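Local coordinates for fatty acid synthase 1, isoform A (Drosophila melanogaster, PDB 6FN6), which probably makes long-chain saturated fatty acids from acetyl-CoA and malonyl-CoA with NADPH, this piece being its dehydratase, enoylreductase and ketoreductase region, at residues 9-14 / 75-80. Residues are numbered along the deposited sequence; the frame is centred on the assembly and turned at random.
Sequences VEVDLS and AVVKFG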
ATOM      1  N   VAL A   9      14.510  12.674  25.239  1.00 65.73           N
ATOM      2  CA  VAL A   9      15.652  11.968  25.798  1.00 65.75           C
ATOM      3  C   VAL A   9      16.920  12.605  25.249  1.00 65.65           C
ATOM      4  O   VAL A   9      17.108  12.696  24.036  1.00 62.16           O
ATOM      5  CB  VAL A   9      15.599  10.462  25.488  1.00 63.60           C
ATOM      6  CG1 VAL A   9      16.832   9.758  26.036  1.00 63.88           C
ATOM      7  CG2 VAL A   9      14.338   9.845  26.069  1.00 65.03           C
ATOM      8  N   GLU A  10      17.786  13.039  26.154  1.00 85.11           N
ATOM      9  CA  GLU A  10      19.018  13.713  25.777  1.00 86.64           C
ATOM     10  C   GLU A  10      20.207  12.803  26.061  1.00 86.62           C
ATOM     11  O   GLU A  10      20.336  12.269  27.162  1.00 88.18           O
ATOM     12  CB  GLU A  10      19.146  15.036  26.535  1.00 89.76           C
ATOM     13  CG  GLU A  10      20.210  15.977  26.002  1.00 90.53           C
ATOM     14  CD  GLU A  10      20.128  17.358  26.631  1.00 92.52           C
ATOM     15  OE1 GLU A  10      19.032  17.737  27.095  1.00 92.88           O
ATOM     16  OE2 GLU A  10      21.157  18.065  26.659  1.00 93.55           O
ATOM     17  N   VAL A  11      21.067  12.626  25.065  1.00 71.76           N
ATOM     18  CA  VAL A  11      22.291  11.857  25.251  1.00 74.94           C
ATOM     19  C   VAL A  11      23.499  12.744  24.977  1.00 72.63           C
ATOM     20  O   VAL A  11      23.560  13.443  23.965  1.00 71.94           O
ATOM     21  CB  VAL A  11      22.308  10.592  24.357  1.00 79.24           C
ATOM     22  CG1 VAL A  11      21.119   9.698  24.677  1.00 81.19           C
ATOM     23  CG2 VAL A  11      22.310  10.959  22.884  1.00 80.92           C
ATOM     24  N   ASP A  12      24.451  12.714  25.905  1.00 80.01           N
ATOM     25  CA  ASP A  12      25.658  13.526  25.820  1.00 76.98           C
ATOM     26  C   ASP A  12      26.896  12.652  25.982  1.00 75.16           C
ATOM     27  O   ASP A  12      27.117  12.064  27.040  1.00 77.27           O
ATOM     28  CB  ASP A  12      25.637  14.626  26.886  1.00 76.84           C
ATOM     29  CG  ASP A  12      26.859  15.525  26.825  1.00 77.41           C
ATOM     30  OD1 ASP A  12      27.572  15.495  25.801  1.00 76.63           O
ATOM     31  OD2 ASP A  12      27.106  16.264  27.799  1.00 79.65           O
ATOM     32  N   LEU A  13      27.702  12.567  24.929  1.00 57.92           N
ATOM     33  CA  LEU A  13      28.875  11.700  24.934  1.00 57.63           C
ATOM     34  C   LEU A  13      29.939  12.171  25.925  1.00 58.64           C
ATOM     35  O   LEU A  13      30.920  11.470  26.166  1.00 58.60           O
ATOM     36  CB  LEU A  13      29.482  11.612  23.531  1.00 61.49           C
ATOM     37  CG  LEU A  13      28.867  10.561  22.601  1.00 62.14           C
ATOM     38  CD1 LEU A  13      27.367  10.783  22.417  1.00 61.81           C
ATOM     39  CD2 LEU A  13      29.581  10.551  21.259  1.00 62.79           C
ATOM     40  N   SER A  14      29.746  13.353  26.502  1.00 79.29           N
ATOM     41  CA  SER A  14      30.650  13.843  27.535  1.00 83.02           C
ATOM     42  C   SER A  14      30.400  13.143  28.867  1.00 82.91           C
ATOM     43  O   SER A  14      31.268  13.129  29.738  1.00 84.05           O
ATOM     44  CB  SER A  14      30.499  15.355  27.707  1.00 87.77           C
ATOM     45  OG  SER A  14      30.929  16.047  26.547  1.00 90.25           O
ATOM     46  N   ALA A  75      28.714  16.462  21.229  1.00157.03           N
ATOM     47  CA  ALA A  75      27.528  15.654  20.956  1.00152.55           C
ATOM     48  C   ALA A  75      26.418  15.792  21.993  1.00150.43           C
ATOM     49  O   ALA A  75      26.132  14.845  22.725  1.00151.77           O
ATOM     50  CB  ALA A  75      27.920  14.195  20.835  1.00150.68           C
ATOM     51  N   VAL A  76      25.797  16.965  22.059  1.00 96.05           N
ATOM     52  CA  VAL A  76      24.554  17.100  22.805  1.00 93.57           C
ATOM     53  C   VAL A  76      23.412  17.005  21.791  1.00 89.53           C
ATOM     54  O   VAL A  76      23.206  17.900  20.970  1.00 94.24           O
ATOM     55  CB  VAL A  76      24.520  18.408  23.645  1.00 97.21           C
ATOM     56  CG1 VAL A  76      24.521  19.662  22.765  1.00 99.88           C
ATOM     57  CG2 VAL A  76      23.317  18.402  24.581  1.00 98.63           C
ATOM     58  N   VAL A  77      22.699  15.883  21.832  1.00 74.02           N
ATOM     59  CA  VAL A  77      21.639  15.608  20.869  1.00 64.29           C
ATOM     60  C   VAL A  77      20.372  15.204  21.611  1.00 59.49           C
ATOM     61  O   VAL A  77      20.423  14.446  22.580  1.00 56.84           O
ATOM     62  CB  VAL A  77      22.067  14.520  19.864  1.00 58.41           C
ATOM     63  CG1 VAL A  77      22.513  13.268  20.595  1.00 54.27           C
ATOM     64  CG2 VAL A  77      20.933  14.198  18.898  1.00 56.01           C
ATOM     65  N   LYS A  78      19.237  15.709  21.140  1.00 64.98           N
ATOM     66  CA  LYS A  78      17.962  15.471  21.798  1.00 61.25           C
ATOM     67  C   LYS A  78      17.059  14.571  20.959  1.00 54.17           C
ATOM     68  O   LYS A  78      16.775  14.876  19.800  1.00 47.99           O
ATOM     69  CB  LYS A  78      17.272  16.810  22.070  1.00 66.06           C
ATOM     70  CG  LYS A  78      18.092  17.730  22.966  1.00 69.63           C
ATOM     71  CD  LYS A  78      17.307  18.930  23.467  1.00 73.69           C
ATOM     72  CE  LYS A  78      18.155  19.761  24.423  1.00 78.62           C
ATOM     73  NZ  LYS A  78      17.420  20.920  25.000  1.00 83.60           N
ATOM     74  N   PHE A  79      16.610  13.466  21.548  1.00 64.18           N
ATOM     75  CA  PHE A  79      15.680  12.567  20.871  1.00 61.26           C
ATOM     76  C   PHE A  79      14.267  12.736  21.429  1.00 64.08           C
ATOM     77  O   PHE A  79      14.061  12.714  22.642  1.00 66.60           O
ATOM     78  CB  PHE A  79      16.119  11.106  21.016  1.00 58.06           C
ATOM     79  CG  PHE A  79      17.440  10.794  20.366  1.00 59.31           C
ATOM     80  CD1 PHE A  79      17.580  10.831  18.987  1.00 58.56           C
ATOM     81  CD2 PHE A  79      18.537  10.442  21.134  1.00 59.77           C
ATOM     82  CE1 PHE A  79      18.795  10.535  18.389  1.00 56.03           C
ATOM     83  CE2 PHE A  79      19.751  10.145  20.542  1.00 58.30           C
ATOM     84  CZ  PHE A  79      19.879  10.192  19.168  1.00 56.67           C
ATOM     85  N   GLY A  80      13.302  12.915  20.530  1.00 46.61           N
ATOM     86  CA  GLY A  80      11.899  13.014  20.897  1.00 47.73           C
ATOM     87  C   GLY A  80      11.123  11.759  20.543  1.00 46.45           C
ATOM     88  O   GLY A  80      11.139  11.326  19.393  1.00 45.01           O
TER
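V9 and V11 pair with F79 and V77 as strands 9-12 and 76-80 run antiparallel at 156°, their axes 4.6 Å apart at closest approach. This is the edge of the predicted N-terminal hotdog fold of the dehydratase domain, and it illustrates how such a sheet gives its two faces different characters. Two backbone bonds link V9 and F79, with V9 N to F79 O at 2.6 Å; V11 N likewise donates to V77 O, whereas the return bond from V77 N to V11 O is weak. The four residues that the two strands place on one face, V9, V11, V77 and F79, are all apolar. CG2 of V11, placed between its own backbone N and carbonyl carbon (chi1 -59°), reaches CG1 of V77 and lies 3.6 Å from CE2 of F79. Helix 34-48 packs on this face through L40, which touches both V9 and F79, and Y37 and F32 meet the F79 ring. The other face holds charged residues, E10, K78 and D12, with V76 among them: E10 and K78 extend side by side, yet OE1 of E10 stays 4.1 Å from NZ of K78, too long for a salt bridge. Where strand 9-12 ends, D12 forms an Asx turn, its OD1 accepting from S14 N at 3.1 Å from above the carboxylate plane. An alanine in place of D12 would probably leave S14 N without this acceptor and the turn after the strand less firmly set. L13, the middle residue of that turn, has its side chain about 9 Å from that of H24, the predicted proton acceptor of the dehydratase. The isobutyl group of L13 lies against the methyl of A75, with its CD1 3.8 Å from CB of A75.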